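Putative lipoprotein GNA1162 (Neisseria meningitidis, PDB 4HRV) is of unknown function, but is a putative lipoprotein of the GNA1162-like family, probably held at a membrane through a lipid attached near its N terminus. Local coordinates at residues S15-P20 with Q80-D85; D85-I90 with V115-G120; I90-Y95 with V108-R113. The protein carries 3 engineered substitutions. All blocks are in the same frame, centred on the assembly; numbering follows the deposited sequence.

Overall arrangement
All three contacts centre on strand 86-99 of a mixed sheet or on the turn leading into it; strand 15-23 is that strand's parallel neighbour and strand 104-116 its antiparallel one. Interaction 1 fastens the end of helix 75-82 and the turn after it to strand 15-23. D85 belongs to interactions 1 and 2, centred about 8 Å apart; between them L17 makes probable hydrogen bonds with strand 86-99, from L17 O to L88 N and L17 N to A86 O. Interactions 2 and 3 share I90 and join the same two strands of a hairpin, with centres about 17 Å apart, interaction 3 lying nearer the hairpin turn. Interactions 1 and 3 have centres about 20 Å apart.

Interaction 1: S15-P20 with Q80-D85; sequences SILVVP and QIFGND
S15 and D85 hold the polar end of this contact through backbone and side chain alike. The amide of S15 gives a nearly straight bond to the carboxylate, S15 N to D85 OD2 at 3.1 Å and 175°, reaching the oxygen on its anti side and somewhat out of the carboxylate plane. In return D85 N donates to the serine hydroxyl, with D85 N to S15 OG at 2.9 Å, and weakly to the carbonyl S15 O. The hydroxyl lies between the backbone N and the carbonyl carbon of its own residue (chi1 72°), where it receives the D85 amide. A serine suits this place because its short hydroxyl can accept from D85 N and donate, weakly, to D85 OD2. The other carboxylate oxygen, D85 OD1, forms a salt bridge with R118.

Residues 83-85 carry the chain from helix 75-82 into strand 86-99, the last leg of a beta-alpha-beta crossover that starts at strand 48-49 and passes strand 15-23, which lies between the two in the sheet. G83 leaves the helix with positive phi, a conformation that by itself favours glycine.

Apolar contacts fill the other end. L17 meets the F82 ring crosswise: its CD1 methyl sits over the ring centre, 3.9 Å from the centroid and 2° off the normal, a CH-pi contact, while L17 CD2 comes within 3.5 Å of F82 CD2. I81 CG2 covers the opposite face toward the rim, so the ring is sandwiched between aliphatic groups. N84 borders the leucine at its base, with N84 CB packed against L17 CB and N84 OD1 3.5 Å from L17 CB. That same oxygen is hydrogen-bonded to S117 OG, and N84 ND2 bonds weakly to L78 O.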
ATOM      1  N   SER B  15      -3.726 -16.099 -17.206  1.00 43.55           N
ATOM      2  CA  SER B  15      -3.712 -16.962 -16.020  1.00 40.62           C
ATOM      3  C   SER B  15      -2.422 -16.865 -15.197  1.00 39.58           C
ATOM      4  O   SER B  15      -1.320 -17.000 -15.715  1.00 37.33           O
ATOM      5  CB  SER B  15      -3.995 -18.421 -16.386  1.00 37.91           C
ATOM      6  OG  SER B  15      -2.909 -19.018 -17.061  1.00 41.06           O
ATOM      7  N   ILE B  16      -2.579 -16.654 -13.900  1.00 37.15           N
ATOM      8  CA  ILE B  16      -1.438 -16.426 -13.034  1.00 34.47           C
ATOM      9  C   ILE B  16      -1.409 -17.411 -11.884  1.00 35.82           C
ATOM     10  O   ILE B  16      -2.359 -17.489 -11.099  1.00 35.22           O
ATOM     11  CB  ILE B  16      -1.474 -15.023 -12.443  1.00 32.17           C
ATOM     12  CG1 ILE B  16      -1.324 -13.975 -13.547  1.00 34.59           C
ATOM     13  CG2 ILE B  16      -0.392 -14.851 -11.388  1.00 29.45           C
ATOM     14  CD1 ILE B  16      -1.364 -12.544 -13.003  1.00 36.32           C
ATOM     15  N   LEU B  17      -0.301 -18.142 -11.796  1.00 32.70           N
ATOM     16  CA  LEU B  17      -0.001 -18.988 -10.650  1.00 33.32           C
ATOM     17  C   LEU B  17       0.732 -18.169  -9.585  1.00 33.13           C
ATOM     18  O   LEU B  17       1.828 -17.651  -9.818  1.00 29.74           O
ATOM     19  CB  LEU B  17       0.874 -20.178 -11.080  1.00 32.75           C
ATOM     20  CG  LEU B  17       1.309 -21.143  -9.975  1.00 35.64           C
ATOM     21  CD1 LEU B  17       0.097 -21.832  -9.380  1.00 37.21           C
ATOM     22  CD2 LEU B  17       2.317 -22.188 -10.492  1.00 32.52           C
ATOM     23  N   VAL B  18       0.113 -18.030  -8.420  1.00 28.69           N
ATOM     24  CA  VAL B  18       0.805 -17.453  -7.284  1.00 26.41           C
ATOM     25  C   VAL B  18       1.334 -18.570  -6.410  1.00 28.70           C
ATOM     26  O   VAL B  18       0.570 -19.371  -5.860  1.00 28.21           O
ATOM     27  CB  VAL B  18      -0.091 -16.505  -6.465  1.00 26.43           C
ATOM     28  CG1 VAL B  18       0.764 -15.733  -5.464  1.00 25.82           C
ATOM     29  CG2 VAL B  18      -0.829 -15.547  -7.413  1.00 26.59           C
ATOM     30  N   VAL B  19       2.656 -18.647  -6.306  1.00 32.16           N
ATOM     31  CA  VAL B  19       3.265 -19.678  -5.484  1.00 30.88           C
ATOM     32  C   VAL B  19       3.374 -19.160  -4.052  1.00 30.22           C
ATOM     33  O   VAL B  19       3.358 -17.952  -3.828  1.00 30.04           O
ATOM     34  CB  VAL B  19       4.656 -20.105  -5.996  1.00 29.80           C
ATOM     35  CG1 VAL B  19       4.548 -20.776  -7.382  1.00 27.86           C
ATOM     36  CG2 VAL B  19       5.597 -18.933  -6.008  1.00 26.97           C
ATOM     37  N   PRO B  20       3.451 -20.076  -3.079  1.00 33.38           N
ATOM     38  CA  PRO B  20       3.630 -19.679  -1.680  1.00 35.37           C
ATOM     39  C   PRO B  20       4.767 -18.681  -1.559  1.00 35.38           C
ATOM     40  O   PRO B  20       5.868 -18.939  -2.045  1.00 32.70           O
ATOM     41  CB  PRO B  20       3.998 -20.991  -0.993  1.00 38.66           C
ATOM     42  CG  PRO B  20       3.294 -22.027  -1.785  1.00 36.32           C
ATOM     43  CD  PRO B  20       3.284 -21.531  -3.224  1.00 33.84           C
ATOM     44  N   GLN B  80       4.060 -27.053 -16.840  1.00 40.36           N
ATOM     45  CA  GLN B  80       3.740 -28.452 -17.120  1.00 44.20           C
ATOM     46  C   GLN B  80       2.683 -28.975 -16.148  1.00 47.08           C
ATOM     47  O   GLN B  80       1.878 -29.837 -16.499  1.00 49.30           O
ATOM     48  CB  GLN B  80       4.984 -29.353 -17.039  1.00 47.88           C
ATOM     49  CG  GLN B  80       5.990 -29.211 -18.178  1.00 53.14           C
ATOM     50  CD  GLN B  80       7.153 -30.205 -18.066  1.00 59.20           C
ATOM     51  OE1 GLN B  80       8.324 -29.818 -18.047  1.00 61.64           O
ATOM     52  NE2 GLN B  80       6.826 -31.492 -17.995  1.00 60.21           N
ATOM     53  N   ILE B  81       2.691 -28.468 -14.920  1.00 41.86           N
ATOM     54  CA  ILE B  81       1.742 -28.945 -13.922  1.00 41.17           C
ATOM     55  C   ILE B  81       0.402 -28.233 -13.992  1.00 37.61           C
ATOM     56  O   ILE B  81      -0.649 -28.870 -14.028  1.00 39.47           O
ATOM     57  CB  ILE B  81       2.291 -28.795 -12.499  1.00 43.59           C
ATOM     58  CG1 ILE B  81       3.481 -29.733 -12.297  1.00 44.51           C
ATOM     59  CG2 ILE B  81       1.167 -29.047 -11.478  1.00 40.01           C
ATOM     60  CD1 ILE B  81       4.324 -29.418 -11.064  1.00 44.69           C
ATOM     61  N   PHE B  82       0.442 -26.906 -14.037  1.00 34.99           N
ATOM     62  CA  PHE B  82      -0.764 -26.111 -13.880  1.00 33.14           C
ATOM     63  C   PHE B  82      -1.353 -25.546 -15.186  1.00 37.50           C
ATOM     64  O   PHE B  82      -2.526 -25.162 -15.218  1.00 37.69           O
ATOM     65  CB  PHE B  82      -0.482 -24.932 -12.953  1.00 30.97           C
ATOM     66  CG  PHE B  82      -0.191 -25.307 -11.526  1.00 33.41           C
ATOM     67  CD1 PHE B  82      -1.226 -25.518 -10.625  1.00 37.51           C
ATOM     68  CD2 PHE B  82       1.112 -25.372 -11.067  1.00 32.19           C
ATOM     69  CE1 PHE B  82      -0.961 -25.826  -9.289  1.00 34.56           C
ATOM     70  CE2 PHE B  82       1.384 -25.679  -9.736  1.00 32.32           C
ATOM     71  CZ  PHE B  82       0.339 -25.910  -8.853  1.00 31.56           C
ATOM     72  N   GLY B  83      -0.538 -25.436 -16.229  1.00 37.45           N
ATOM     73  CA  GLY B  83      -0.995 -24.826 -17.472  1.00 37.00           C
ATOM     74  C   GLY B  83      -1.101 -23.312 -17.419  1.00 39.38           C
ATOM     75  O   GLY B  83      -1.736 -22.697 -18.279  1.00 39.56           O
ATOM     76  N   ASN B  84      -0.491 -22.708 -16.397  1.00 36.15           N
ATOM     77  CA  ASN B  84      -0.496 -21.260 -16.209  1.00 33.03           C
ATOM     78  C   ASN B  84       0.354 -20.471 -17.224  1.00 35.23           C
ATOM     79  O   ASN B  84       1.419 -20.916 -17.627  1.00 37.56           O
ATOM     80  CB  ASN B  84      -0.020 -20.926 -14.782  1.00 30.87           C
ATOM     81  CG  ASN B  84       1.377 -21.448 -14.493  1.00 31.56           C
ATOM     82  OD1 ASN B  84       2.284 -20.676 -14.209  1.00 37.62           O
ATOM     83  ND2 ASN B  84       1.557 -22.764 -14.569  1.00 29.32           N
ATOM     84  N   ASP B  85      -0.106 -19.281 -17.604  1.00 39.84           N
ATOM     85  CA  ASP B  85       0.687 -18.403 -18.465  1.00 40.54           C
ATOM     86  C   ASP B  85       1.851 -17.748 -17.713  1.00 33.77           C
ATOM     87  O   ASP B  85       2.925 -17.546 -18.271  1.00 34.62           O
ATOM     88  CB  ASP B  85      -0.180 -17.295 -19.064  1.00 43.77           C
ATOM     89  CG  ASP B  85      -1.322 -17.828 -19.913  1.00 46.85           C
ATOM     90  OD1 ASP B  85      -1.106 -18.764 -20.706  1.00 45.97           O
ATOM     91  OD2 ASP B  85      -2.441 -17.286 -19.788  1.00 52.10           O
TER

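Interaction 2: D85-I90 with V115-G120; sequences DAVLYI and VDSRNG
The Y89 ring meets V115 at its edge: V115 CG2 lies near the ring plane, 3.6 Å from Y89 CE1, and the two side chains cross at about a right angle. Over one face of the ring, offset toward the rim, sits V87 CG1. The guanidinium of R118 is also met at its edge. R118 NH1 donates to D85 OD1 at 3.0 Å and 175°, almost in the guanidinium plane, in a salt bridge whose two flat groups are turned 32° apart. The arginine reaches so far because its chain is extended from CG to NE, and the two side chains run side by side in the same direction.

The backbones form the end of an antiparallel pairing. V87 and V115 are a hydrogen-bonded pair, with V87 N to V115 O and V115 N to V87 O both 2.8 Å; their beta-branched side chains share one face of the sheet and suit its extended backbone. Beyond the non-hydrogen-bonded pair A86 and D116, S117 N still reaches D85 O at 2.8 Å. There the chain bends: D116 OD1 accepts from R118 N at 2.7 Å, an Asx turn, for which an aspartate is well shaped. S117 OG, 3.4 Å from V87 CG2, has P75 O as its strongest polar partner.

Helix 75-82 covers the V87 and S117 side through L78 and H79, strand 15-23 brings V19 against V87 and Y89, and the ring of H71 from helix 67-72 meets that of Y89. L88 packs on M144, in helix 139-154 of the second subunit.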
ATOM      1  N   ASP B  85      -0.106 -19.281 -17.604  1.00 39.84           N
ATOM      2  CA  ASP B  85       0.687 -18.403 -18.465  1.00 40.54           C
ATOM      3  C   ASP B  85       1.851 -17.748 -17.713  1.00 33.77           C
ATOM      4  O   ASP B  85       2.925 -17.546 -18.271  1.00 34.62           O
ATOM      5  CB  ASP B  85      -0.180 -17.295 -19.064  1.00 43.77           C
ATOM      6  CG  ASP B  85      -1.322 -17.828 -19.913  1.00 46.85           C
ATOM      7  OD1 ASP B  85      -1.106 -18.764 -20.706  1.00 45.97           O
ATOM      8  OD2 ASP B  85      -2.441 -17.286 -19.788  1.00 52.10           O
ATOM      9  N   ALA B  86       1.636 -17.390 -16.452  1.00 30.51           N
ATOM     10  CA  ALA B  86       2.676 -16.686 -15.716  1.00 28.62           C
ATOM     11  C   ALA B  86       2.736 -17.124 -14.270  1.00 30.76           C
ATOM     12  O   ALA B  86       1.791 -17.714 -13.749  1.00 31.70           O
ATOM     13  CB  ALA B  86       2.463 -15.178 -15.818  1.00 32.43           C
ATOM     14  N   VAL B  87       3.859 -16.839 -13.620  1.00 28.77           N
ATOM     15  CA  VAL B  87       4.024 -17.179 -12.219  1.00 24.84           C
ATOM     16  C   VAL B  87       4.343 -15.922 -11.464  1.00 27.63           C
ATOM     17  O   VAL B  87       5.180 -15.119 -11.889  1.00 27.35           O
ATOM     18  CB  VAL B  87       5.184 -18.184 -11.994  1.00 27.36           C
ATOM     19  CG1 VAL B  87       5.223 -18.645 -10.541  1.00 26.01           C
ATOM     20  CG2 VAL B  87       5.039 -19.368 -12.933  1.00 29.41           C
ATOM     21  N   LEU B  88       3.670 -15.752 -10.335  1.00 23.91           N
ATOM     22  CA  LEU B  88       3.913 -14.608  -9.476  1.00 25.70           C
ATOM     23  C   LEU B  88       4.703 -15.027  -8.253  1.00 26.98           C
ATOM     24  O   LEU B  88       4.275 -15.895  -7.490  1.00 28.42           O
ATOM     25  CB  LEU B  88       2.582 -13.958  -9.081  1.00 27.72           C
ATOM     26  CG  LEU B  88       2.677 -12.754  -8.136  1.00 34.19           C
ATOM     27  CD1 LEU B  88       3.321 -11.561  -8.842  1.00 33.20           C
ATOM     28  CD2 LEU B  88       1.290 -12.398  -7.626  1.00 40.23           C
ATOM     29  N   TYR B  89       5.887 -14.440  -8.100  1.00 25.18           N
ATOM     30  CA  TYR B  89       6.749 -14.731  -6.961  1.00 25.09           C
ATOM     31  C   TYR B  89       6.739 -13.555  -5.981  1.00 26.28           C
ATOM     32  O   TYR B  89       7.103 -12.432  -6.341  1.00 28.23           O
ATOM     33  CB  TYR B  89       8.188 -14.962  -7.412  1.00 27.28           C
ATOM     34  CG  TYR B  89       8.375 -16.159  -8.324  1.00 30.27           C
ATOM     35  CD1 TYR B  89       8.551 -15.997  -9.694  1.00 30.91           C
ATOM     36  CD2 TYR B  89       8.383 -17.461  -7.808  1.00 27.94           C
ATOM     37  CE1 TYR B  89       8.731 -17.113 -10.534  1.00 30.62           C
ATOM     38  CE2 TYR B  89       8.552 -18.569  -8.644  1.00 27.18           C
ATOM     39  CZ  TYR B  89       8.736 -18.386  -9.993  1.00 30.31           C
ATOM     40  OH  TYR B  89       8.890 -19.481 -10.819  1.00 30.84           O
ATOM     41  N   ILE B  90       6.359 -13.822  -4.742  1.00 25.05           N
ATOM     42  CA  ILE B  90       6.391 -12.782  -3.708  1.00 26.45           C
ATOM     43  C   ILE B  90       7.398 -13.150  -2.633  1.00 28.54           C
ATOM     44  O   ILE B  90       7.462 -14.299  -2.214  1.00 33.01           O
ATOM     45  CB  ILE B  90       5.026 -12.632  -3.057  1.00 25.32           C
ATOM     46  CG1 ILE B  90       3.980 -12.266  -4.120  1.00 30.76           C
ATOM     47  CG2 ILE B  90       5.076 -11.595  -1.925  1.00 29.10           C
ATOM     48  CD1 ILE B  90       2.564 -12.400  -3.631  1.00 31.32           C
ATOM     49  N   VAL B 115       6.554 -13.581 -13.853  1.00 27.13           N
ATOM     50  CA  VAL B 115       7.321 -14.125 -14.966  1.00 29.36           C
ATOM     51  C   VAL B 115       6.505 -15.009 -15.898  1.00 31.62           C
ATOM     52  O   VAL B 115       5.641 -15.769 -15.474  1.00 31.24           O
ATOM     53  CB  VAL B 115       8.590 -14.887 -14.510  1.00 33.46           C
ATOM     54  CG1 VAL B 115       9.300 -14.130 -13.433  1.00 28.77           C
ATOM     55  CG2 VAL B 115       8.252 -16.298 -14.059  1.00 39.06           C
ATOM     56  N   ASP B 116       6.812 -14.899 -17.182  1.00 34.38           N
ATOM     57  CA  ASP B 116       6.211 -15.736 -18.198  1.00 35.47           C
ATOM     58  C   ASP B 116       6.611 -17.181 -17.909  1.00 36.38           C
ATOM     59  O   ASP B 116       7.788 -17.489 -17.777  1.00 36.40           O
ATOM     60  CB  ASP B 116       6.707 -15.276 -19.573  1.00 39.89           C
ATOM     61  CG  ASP B 116       6.108 -16.075 -20.724  1.00 44.62           C
ATOM     62  OD1 ASP B 116       6.076 -17.321 -20.652  1.00 45.31           O
ATOM     63  OD2 ASP B 116       5.677 -15.442 -21.711  1.00 44.60           O
ATOM     64  N   SER B 117       5.627 -18.060 -17.781  1.00 36.18           N
ATOM     65  CA  SER B 117       5.895 -19.403 -17.299  1.00 36.30           C
ATOM     66  C   SER B 117       6.482 -20.292 -18.391  1.00 38.96           C
ATOM     67  O   SER B 117       7.035 -21.346 -18.095  1.00 39.14           O
ATOM     68  CB  SER B 117       4.627 -20.037 -16.715  1.00 40.67           C
ATOM     69  OG  SER B 117       4.950 -21.104 -15.827  1.00 43.78           O
ATOM     70  N   ARG B 118       6.364 -19.855 -19.644  1.00 38.93           N
ATOM     71  CA  ARG B 118       6.893 -20.612 -20.777  1.00 45.66           C
ATOM     72  C   ARG B 118       8.385 -20.362 -21.044  1.00 49.43           C
ATOM     73  O   ARG B 118       9.099 -21.274 -21.447  1.00 50.06           O
ATOM     74  CB  ARG B 118       6.065 -20.349 -22.043  1.00 46.74           C
ATOM     75  CG  ARG B 118       4.627 -20.831 -21.935  1.00 50.14           C
ATOM     76  CD  ARG B 118       3.816 -20.556 -23.193  1.00 54.81           C
ATOM     77  NE  ARG B 118       2.551 -21.291 -23.198  1.00 54.59           N
ATOM     78  CZ  ARG B 118       1.422 -20.849 -22.653  1.00 56.20           C
ATOM     79  NH1 ARG B 118       1.382 -19.664 -22.051  1.00 57.17           N
ATOM     80  NH2 ARG B 118       0.325 -21.592 -22.712  1.00 55.90           N
ATOM     81  N   ASN B 119       8.866 -19.141 -20.815  1.00 48.94           N
ATOM     82  CA  ASN B 119      10.267 -18.841 -21.120  1.00 47.46           C
ATOM     83  C   ASN B 119      11.033 -18.135 -20.012  1.00 46.04           C
ATOM     84  O   ASN B 119      12.197 -17.768 -20.188  1.00 49.29           O
ATOM     85  CB  ASN B 119      10.379 -18.042 -22.421  1.00 51.01           C
ATOM     86  CG  ASN B 119       9.616 -16.731 -22.368  1.00 52.35           C
ATOM     87  OD1 ASN B 119       9.187 -16.210 -23.397  1.00 62.38           O
ATOM     88  ND2 ASN B 119       9.424 -16.201 -21.167  1.00 39.88           N
ATOM     89  N   GLY B 120      10.374 -17.924 -18.879  1.00 32.10           N
ATOM     90  CA  GLY B 120      11.036 -17.369 -17.727  1.00 36.70           C
ATOM     91  C   GLY B 120      11.264 -15.875 -17.829  1.00 35.77           C
ATOM     92  O   GLY B 120      11.949 -15.317 -16.990  1.00 39.67           O
TER

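Interaction 3: I90-Y95 with V108-R113; sequences ITVTEY and VSAKAR
T91 and K111 face each other as a hydrogen-bonded pair, with T91 N to K111 O at 2.9 Å and K111 N to T91 O at 2.8 Å. Further along, both T93 N, at 2.9 Å, and E94 N, at 3.2 Å, donate to S109 O from the same face of its carbonyl plane. This is a classic beta bulge, and it shifts the register by one residue before S109 N returns a bond to E94 O at 3.1 Å.

On one face K111 runs alongside T91, its extended chain bringing CE to 3.8 Å from T93 CG2. The other face carries I90, V92, Y95, V108, A110 and A112: I90 CG1 touches A112 CB at 4.0 Å, and Y95 CD2 meets V108 CG2 at 3.8 Å. The small A110 and A112 fit beside V92 and I90 in non-hydrogen-bonded pairs.

M34 covers I90 and V92, while I153 and V149 of the second subunit pack on V108 and A110. S109 OG is hydrogen-bonded to S129 OG of strand 122-133. The chemistry thus separates the two faces: hydroxyls and charged chains on one, and on the other a mostly apolar surface, part of it packed against the second subunit.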
ATOM      1  N   ILE B  90       6.359 -13.822  -4.742  1.00 25.05           N
ATOM      2  CA  ILE B  90       6.391 -12.782  -3.708  1.00 26.45           C
ATOM      3  C   ILE B  90       7.398 -13.150  -2.633  1.00 28.54           C
ATOM      4  O   ILE B  90       7.462 -14.299  -2.214  1.00 33.01           O
ATOM      5  CB  ILE B  90       5.026 -12.632  -3.057  1.00 25.32           C
ATOM      6  CG1 ILE B  90       3.980 -12.266  -4.120  1.00 30.76           C
ATOM      7  CG2 ILE B  90       5.076 -11.595  -1.925  1.00 29.10           C
ATOM      8  CD1 ILE B  90       2.564 -12.400  -3.631  1.00 31.32           C
ATOM      9  N   THR B  91       8.179 -12.168  -2.195  1.00 24.10           N
ATOM     10  CA  THR B  91       9.104 -12.330  -1.084  1.00 26.53           C
ATOM     11  C   THR B  91       8.887 -11.234  -0.029  1.00 30.31           C
ATOM     12  O   THR B  91       8.913 -10.043  -0.340  1.00 31.01           O
ATOM     13  CB  THR B  91      10.566 -12.287  -1.570  1.00 32.66           C
ATOM     14  OG1 THR B  91      10.780 -13.346  -2.500  1.00 35.56           O
ATOM     15  CG2 THR B  91      11.543 -12.436  -0.405  1.00 36.95           C
ATOM     16  N   VAL B  92       8.642 -11.654   1.207  1.00 31.97           N
ATOM     17  CA  VAL B  92       8.587 -10.733   2.334  1.00 34.15           C
ATOM     18  C   VAL B  92      10.003 -10.545   2.870  1.00 36.26           C
ATOM     19  O   VAL B  92      10.637 -11.506   3.325  1.00 37.80           O
ATOM     20  CB  VAL B  92       7.683 -11.267   3.458  1.00 34.83           C
ATOM     21  CG1 VAL B  92       7.816 -10.384   4.728  1.00 33.74           C
ATOM     22  CG2 VAL B  92       6.242 -11.320   2.989  1.00 33.84           C
ATOM     23  N   THR B  93      10.500  -9.314   2.798  1.00 31.36           N
ATOM     24  CA  THR B  93      11.877  -9.017   3.175  1.00 38.30           C
ATOM     25  C   THR B  93      11.960  -8.394   4.562  1.00 42.32           C
ATOM     26  O   THR B  93      13.010  -8.421   5.209  1.00 45.90           O
ATOM     27  CB  THR B  93      12.529  -8.072   2.153  1.00 42.99           C
ATOM     28  OG1 THR B  93      11.799  -6.834   2.105  1.00 46.97           O
ATOM     29  CG2 THR B  93      12.517  -8.711   0.781  1.00 40.36           C
ATOM     30  N   GLU B  94      10.849  -7.830   5.022  1.00 40.75           N
ATOM     31  CA  GLU B  94      10.795  -7.307   6.379  1.00 41.92           C
ATOM     32  C   GLU B  94       9.440  -7.560   7.041  1.00 39.40           C
ATOM     33  O   GLU B  94       8.398  -7.473   6.406  1.00 36.93           O
ATOM     34  CB  GLU B  94      11.130  -5.813   6.387  1.00 43.63           C
ATOM     35  CG  GLU B  94      11.375  -5.263   7.769  1.00 53.94           C
ATOM     36  CD  GLU B  94      12.081  -3.921   7.747  1.00 62.04           C
ATOM     37  OE1 GLU B  94      12.860  -3.644   8.688  1.00 64.51           O
ATOM     38  OE2 GLU B  94      11.857  -3.150   6.786  1.00 64.79           O
ATOM     39  N   TYR B  95       9.457  -7.874   8.328  1.00 41.20           N
ATOM     40  CA  TYR B  95       8.221  -8.069   9.064  1.00 43.35           C
ATOM     41  C   TYR B  95       8.495  -8.011  10.550  1.00 45.38           C
ATOM     42  O   TYR B  95       9.199  -8.863  11.092  1.00 45.74           O
ATOM     43  CB  TYR B  95       7.596  -9.416   8.720  1.00 39.81           C
ATOM     44  CG  TYR B  95       6.229  -9.653   9.329  1.00 41.91           C
ATOM     45  CD1 TYR B  95       6.091 -10.046  10.662  1.00 49.34           C
ATOM     46  CD2 TYR B  95       5.077  -9.504   8.569  1.00 41.18           C
ATOM     47  CE1 TYR B  95       4.839 -10.275  11.218  1.00 50.99           C
ATOM     48  CE2 TYR B  95       3.825  -9.734   9.112  1.00 44.78           C
ATOM     49  CZ  TYR B  95       3.709 -10.111  10.434  1.00 50.29           C
ATOM     50  OH  TYR B  95       2.460 -10.333  10.961  1.00 51.55           O
ATOM     51  N   VAL B 108       6.246  -3.741   7.350  1.00 36.60           N
ATOM     52  CA  VAL B 108       6.233  -4.895   6.460  1.00 33.48           C
ATOM     53  C   VAL B 108       6.703  -4.440   5.085  1.00 34.69           C
ATOM     54  O   VAL B 108       6.239  -3.426   4.573  1.00 32.13           O
ATOM     55  CB  VAL B 108       4.831  -5.522   6.324  1.00 31.72           C
ATOM     56  CG1 VAL B 108       4.896  -6.774   5.419  1.00 34.08           C
ATOM     57  CG2 VAL B 108       4.306  -5.911   7.674  1.00 35.08           C
ATOM     58  N   SER B 109       7.637  -5.182   4.497  1.00 31.50           N
ATOM     59  CA  SER B 109       8.126  -4.872   3.168  1.00 30.41           C
ATOM     60  C   SER B 109       8.151  -6.174   2.376  1.00 30.85           C
ATOM     61  O   SER B 109       8.495  -7.231   2.914  1.00 32.71           O
ATOM     62  CB  SER B 109       9.532  -4.281   3.218  1.00 33.06           C
ATOM     63  OG  SER B 109       9.614  -3.192   4.115  1.00 42.62           O
ATOM     64  N   ALA B 110       7.767  -6.087   1.112  1.00 28.90           N
ATOM     65  CA  ALA B 110       7.730  -7.245   0.235  1.00 30.34           C
ATOM     66  C   ALA B 110       8.080  -6.799  -1.173  1.00 30.45           C
ATOM     67  O   ALA B 110       7.925  -5.630  -1.531  1.00 32.08           O
ATOM     68  CB  ALA B 110       6.361  -7.899   0.263  1.00 29.83           C
ATOM     69  N   LYS B 111       8.568  -7.736  -1.966  1.00 30.38           N
ATOM     70  CA  LYS B 111       8.904  -7.463  -3.336  1.00 32.08           C
ATOM     71  C   LYS B 111       8.323  -8.606  -4.156  1.00 33.65           C
ATOM     72  O   LYS B 111       8.085  -9.692  -3.635  1.00 31.35           O
ATOM     73  CB  LYS B 111      10.417  -7.361  -3.499  1.00 37.12           C
ATOM     74  CG  LYS B 111      11.178  -8.623  -3.116  1.00 42.75           C
ATOM     75  CD  LYS B 111      12.679  -8.370  -3.155  1.00 48.76           C
ATOM     76  CE  LYS B 111      13.469  -9.607  -2.760  1.00 54.82           C
ATOM     77  NZ  LYS B 111      14.936  -9.343  -2.757  1.00 59.56           N
ATOM     78  N   ALA B 112       8.034  -8.350  -5.422  1.00 33.84           N
ATOM     79  CA  ALA B 112       7.409  -9.375  -6.240  1.00 35.56           C
ATOM     80  C   ALA B 112       7.825  -9.234  -7.683  1.00 32.91           C
ATOM     81  O   ALA B 112       8.235  -8.159  -8.117  1.00 30.83           O
ATOM     82  CB  ALA B 112       5.900  -9.321  -6.114  1.00 34.34           C
ATOM     83  N   ARG B 113       7.753 -10.341  -8.419  1.00 29.69           N
ATOM     84  CA  ARG B 113       7.978 -10.302  -9.843  1.00 31.87           C
ATOM     85  C   ARG B 113       7.040 -11.278 -10.536  1.00 29.30           C
ATOM     86  O   ARG B 113       6.760 -12.357 -10.015  1.00 28.11           O
ATOM     87  CB  ARG B 113       9.437 -10.631 -10.163  1.00 39.80           C
ATOM     88  CG  ARG B 113       9.842 -12.060  -9.871  1.00 39.65           C
ATOM     89  CD  ARG B 113      11.342 -12.256 -10.060  1.00 47.85           C
ATOM     90  NE  ARG B 113      11.682 -13.673 -10.188  1.00 54.25           N
ATOM     91  CZ  ARG B 113      11.775 -14.501  -9.152  1.00 54.33           C
ATOM     92  NH1 ARG B 113      11.557 -14.045  -7.924  1.00 56.66           N
ATOM     93  NH2 ARG B 113      12.081 -15.774  -9.340  1.00 48.98           N
TER